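Local coordinates for protein polyprenyl synthetase (Zymomonas mobilis subsp. mobilis, PDB 4KKM) that probably condenses isopentenyl diphosphate with allylic diphosphates to build longer trans-prenyl diphosphates, as a metal-dependent member of the FPP/GGPP synthase family, at residues B[63-77]-B[90-102]. Numbering follows the deposited sequence.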
# COMPACT_ATOMS: atom_id res chain seq x y z
N ALA B 63 -5.93 12.66 9.63
CA ALA B 63 -4.82 12.92 8.72
C ALA B 63 -5.31 13.40 7.36
O ALA B 63 -4.74 14.33 6.79
CB ALA B 63 -3.98 11.67 8.55
N ALA B 64 -6.34 12.74 6.85
CA ALA B 64 -6.79 12.97 5.47
C ALA B 64 -7.73 14.16 5.29
O ALA B 64 -7.74 14.78 4.22
CB ALA B 64 -7.45 11.71 4.92
N ILE B 65 -8.52 14.46 6.31
CA ILE B 65 -9.54 15.51 6.20
C ILE B 65 -9.07 16.83 6.78
O ILE B 65 -8.44 16.87 7.84
CB ILE B 65 -10.86 15.09 6.90
CG1 ILE B 65 -11.45 13.85 6.22
CG2 ILE B 65 -11.87 16.24 6.89
CD1 ILE B 65 -12.70 13.33 6.91
N GLY B 66 -9.37 17.92 6.07
CA GLY B 66 -9.03 19.25 6.53
C GLY B 66 -7.54 19.49 6.43
O GLY B 66 -6.89 19.78 7.43
N GLY B 67 -7.01 19.35 5.22
CA GLY B 67 -5.58 19.49 5.00
C GLY B 67 -5.08 20.92 5.14
O GLY B 67 -5.45 21.63 6.08
N GLY B 68 -4.25 21.34 4.20
CA GLY B 68 -3.93 20.54 3.04
C GLY B 68 -4.32 21.30 1.80
O GLY B 68 -5.50 21.59 1.58
N LYS B 69 -3.34 21.66 0.99
CA LYS B 69 -3.58 22.46 -0.20
C LYS B 69 -4.09 21.59 -1.34
O LYS B 69 -4.54 22.11 -2.37
CB LYS B 69 -2.31 23.21 -0.60
CG LYS B 69 -1.88 24.24 0.43
CD LYS B 69 -0.50 24.79 0.12
CE LYS B 69 -0.45 25.40 -1.26
NZ LYS B 69 0.54 24.73 -2.14
N ARG B 70 -4.03 20.28 -1.15
CA ARG B 70 -4.46 19.31 -2.15
C ARG B 70 -3.82 19.58 -3.50
O ARG B 70 -4.50 19.59 -4.53
CB ARG B 70 -5.98 19.31 -2.30
CG ARG B 70 -6.74 19.33 -0.99
CD ARG B 70 -6.36 18.17 -0.10
NE ARG B 70 -7.33 18.01 0.98
CZ ARG B 70 -7.29 17.05 1.89
NH1 ARG B 70 -6.31 16.15 1.86
NH2 ARG B 70 -8.23 16.99 2.83
N LEU B 71 -2.52 19.83 -3.49
CA LEU B 71 -1.78 20.09 -4.72
C LEU B 71 -1.91 18.92 -5.69
O LEU B 71 -2.06 19.10 -6.90
CB LEU B 71 -0.31 20.37 -4.43
CG LEU B 71 0.57 20.48 -5.67
CD1 LEU B 71 0.12 21.66 -6.53
CD2 LEU B 71 2.04 20.60 -5.29
N ARG B 72 -1.87 17.70 -5.16
CA ARG B 72 -1.93 16.53 -6.04
C ARG B 72 -3.32 16.28 -6.64
O ARG B 72 -3.44 16.07 -7.84
CB ARG B 72 -1.29 15.30 -5.37
CG ARG B 72 0.22 15.47 -5.23
CD ARG B 72 0.82 14.70 -4.05
NE ARG B 72 2.20 15.13 -3.79
CZ ARG B 72 2.53 16.22 -3.09
NH1 ARG B 72 1.58 16.99 -2.56
NH2 ARG B 72 3.81 16.53 -2.92
N PRO B 73 -4.38 16.32 -5.81
CA PRO B 73 -5.72 16.32 -6.41
C PRO B 73 -5.93 17.45 -7.42
O PRO B 73 -6.55 17.24 -8.47
CB PRO B 73 -6.64 16.52 -5.21
CG PRO B 73 -5.90 15.83 -4.09
CD PRO B 73 -4.44 16.10 -4.35
N LEU B 74 -5.38 18.63 -7.13
CA LEU B 74 -5.52 19.78 -8.02
C LEU B 74 -4.90 19.50 -9.39
O LEU B 74 -5.47 19.83 -10.42
CB LEU B 74 -4.89 21.02 -7.39
CG LEU B 74 -4.87 22.28 -8.26
CD1 LEU B 74 -6.29 22.80 -8.50
CD2 LEU B 74 -3.98 23.35 -7.63
N LEU B 75 -3.72 18.88 -9.38
CA LEU B 75 -3.05 18.51 -10.63
C LEU B 75 -3.85 17.48 -11.43
O LEU B 75 -3.94 17.57 -12.65
CB LEU B 75 -1.65 17.96 -10.34
CG LEU B 75 -0.60 19.00 -9.93
CD1 LEU B 75 0.65 18.31 -9.41
CD2 LEU B 75 -0.28 19.90 -11.11
N VAL B 76 -4.42 16.50 -10.73
CA VAL B 76 -5.26 15.51 -11.40
C VAL B 76 -6.46 16.20 -12.06
O VAL B 76 -6.72 15.99 -13.25
CB VAL B 76 -5.77 14.44 -10.42
CG1 VAL B 76 -6.82 13.56 -11.10
CG2 VAL B 76 -4.61 13.60 -9.91
N VAL B 77 -7.16 17.02 -11.29
CA VAL B 77 -8.34 17.72 -11.78
C VAL B 77 -8.00 18.62 -12.97
O VAL B 77 -8.69 18.62 -13.99
CB VAL B 77 -9.02 18.55 -10.65
CG1 VAL B 77 -10.04 19.52 -11.23
CG2 VAL B 77 -9.66 17.64 -9.60
N ALA B 90 -12.47 12.20 -11.94
CA ALA B 90 -11.17 12.86 -11.77
C ALA B 90 -10.89 13.16 -10.30
O ALA B 90 -9.79 12.92 -9.81
CB ALA B 90 -11.13 14.15 -12.60
N LEU B 91 -11.90 13.66 -9.60
CA LEU B 91 -11.76 13.93 -8.17
C LEU B 91 -11.45 12.67 -7.35
O LEU B 91 -10.67 12.72 -6.40
CB LEU B 91 -13.01 14.63 -7.62
CG LEU B 91 -13.13 16.13 -7.91
CD1 LEU B 91 -14.56 16.60 -7.63
CD2 LEU B 91 -12.12 16.91 -7.09
N ARG B 92 -12.05 11.55 -7.72
CA ARG B 92 -11.80 10.29 -7.01
C ARG B 92 -10.37 9.80 -7.22
O ARG B 92 -9.74 9.25 -6.32
CB ARG B 92 -12.80 9.21 -7.43
CG ARG B 92 -14.25 9.50 -7.05
CD ARG B 92 -15.10 8.23 -7.05
NE ARG B 92 -14.60 7.29 -6.05
CZ ARG B 92 -14.88 7.35 -4.75
NH1 ARG B 92 -15.68 8.30 -4.28
NH2 ARG B 92 -14.36 6.45 -3.92
N VAL B 93 -9.86 9.99 -8.43
CA VAL B 93 -8.45 9.70 -8.70
C VAL B 93 -7.59 10.65 -7.87
O VAL B 93 -6.56 10.25 -7.32
CB VAL B 93 -8.11 9.81 -10.21
CG1 VAL B 93 -6.59 9.66 -10.46
CG2 VAL B 93 -8.93 8.79 -11.01
N GLY B 94 -8.04 11.89 -7.75
CA GLY B 94 -7.39 12.85 -6.88
C GLY B 94 -7.36 12.33 -5.44
O GLY B 94 -6.33 12.41 -4.77
N MET B 95 -8.48 11.79 -4.97
CA MET B 95 -8.49 11.22 -3.62
C MET B 95 -7.47 10.10 -3.47
O MET B 95 -6.76 10.02 -2.47
CB MET B 95 -9.88 10.71 -3.21
CG MET B 95 -9.88 10.00 -1.85
SD MET B 95 -11.53 9.77 -1.13
CE MET B 95 -12.37 8.92 -2.46
N ALA B 96 -7.40 9.24 -4.49
CA ALA B 96 -6.48 8.11 -4.47
C ALA B 96 -5.02 8.55 -4.32
O ALA B 96 -4.28 7.98 -3.51
CB ALA B 96 -6.65 7.24 -5.72
N ILE B 97 -4.59 9.55 -5.10
CA ILE B 97 -3.20 10.00 -5.00
C ILE B 97 -2.97 10.69 -3.66
O ILE B 97 -1.89 10.61 -3.07
CB ILE B 97 -2.75 10.91 -6.21
CG1 ILE B 97 -1.25 11.22 -6.14
CG2 ILE B 97 -3.56 12.20 -6.27
CD1 ILE B 97 -0.37 9.98 -6.15
N GLU B 98 -4.01 11.35 -3.17
CA GLU B 98 -3.91 12.04 -1.89
C GLU B 98 -3.80 11.03 -0.75
O GLU B 98 -3.20 11.32 0.28
CB GLU B 98 -5.10 13.00 -1.69
CG GLU B 98 -4.99 13.92 -0.48
CD GLU B 98 -3.93 15.02 -0.61
OE1 GLU B 98 -3.16 15.04 -1.60
OE2 GLU B 98 -3.85 15.87 0.30
N CYS B 99 -4.36 9.84 -0.93
CA CYS B 99 -4.16 8.76 0.03
C CYS B 99 -2.68 8.44 0.21
O CYS B 99 -2.19 8.29 1.32
CB CYS B 99 -4.90 7.49 -0.39
SG CYS B 99 -6.67 7.52 -0.08
N ILE B 100 -1.98 8.32 -0.91
CA ILE B 100 -0.55 8.02 -0.89
C ILE B 100 0.24 9.16 -0.27
O ILE B 100 1.13 8.95 0.56
CB ILE B 100 -0.04 7.73 -2.30
CG1 ILE B 100 -0.77 6.53 -2.91
CG2 ILE B 100 1.49 7.56 -2.31
CD1 ILE B 100 -0.65 5.25 -2.09
N HIS B 101 -0.08 10.39 -0.67
CA HIS B 101 0.60 11.56 -0.13
C HIS B 101 0.40 11.66 1.38
O HIS B 101 1.35 11.84 2.14
CB HIS B 101 0.11 12.83 -0.82
CG HIS B 101 0.67 14.09 -0.25
ND1 HIS B 101 2.02 14.36 -0.21
CD2 HIS B 101 0.06 15.17 0.30
CE1 HIS B 101 2.22 15.54 0.34
NE2 HIS B 101 1.04 16.06 0.66
N VAL B 102 -0.86 11.54 1.82
CA VAL B 102 -1.18 11.68 3.23
C VAL B 102 -0.53 10.57 4.06
O VAL B 102 0.07 10.85 5.10
CB VAL B 102 -2.70 11.74 3.47
CG1 VAL B 102 -3.04 11.55 4.96
CG2 VAL B 102 -3.25 13.06 2.94
O HOH W 1 -2.59 18.10 0.66
O HOH W 2 -1.44 16.97 -2.39
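E98 turns its CG anti to the backbone N (chi1 -171°) and bends at chi2, which brings its carboxylate up to R70, itself bent at chi2. R70 NH1 meets E98 OE2 at 2.9 Å on the anti side, tilted some 20° out of the carboxylate plane, in a salt bridge. In the guanidinium plane, R70 NH2 donates a hydrogen bond to A64 O at 2.7 Å, and it also forms a salt bridge with D39. With an alanine here, the carboxylates of E98 and D39 would probably lose their charge partner and A64 O its N-H donor. Two waters also donate to the E98 carboxylate: one joins OE2 to R70 N, the other lies 2.7 Å from E98 OE1 and accepts from R72 N and NH1. R72, extended from CG to NE, lays its guanidinium flat over one H101 face, centres 3.7 Å apart and planes 8° apart. Helices 71-77 and 90-102 run roughly antiparallel, their axes 8.1 Å apart. P73 lies against G94, CA to CA 3.9 Å, and V76 is a knob among A90, V93, G94 and I97. In this largely helical prenyl synthase core, a buried carboxylate thus has its charge probably balanced by R70 and, through water, R72.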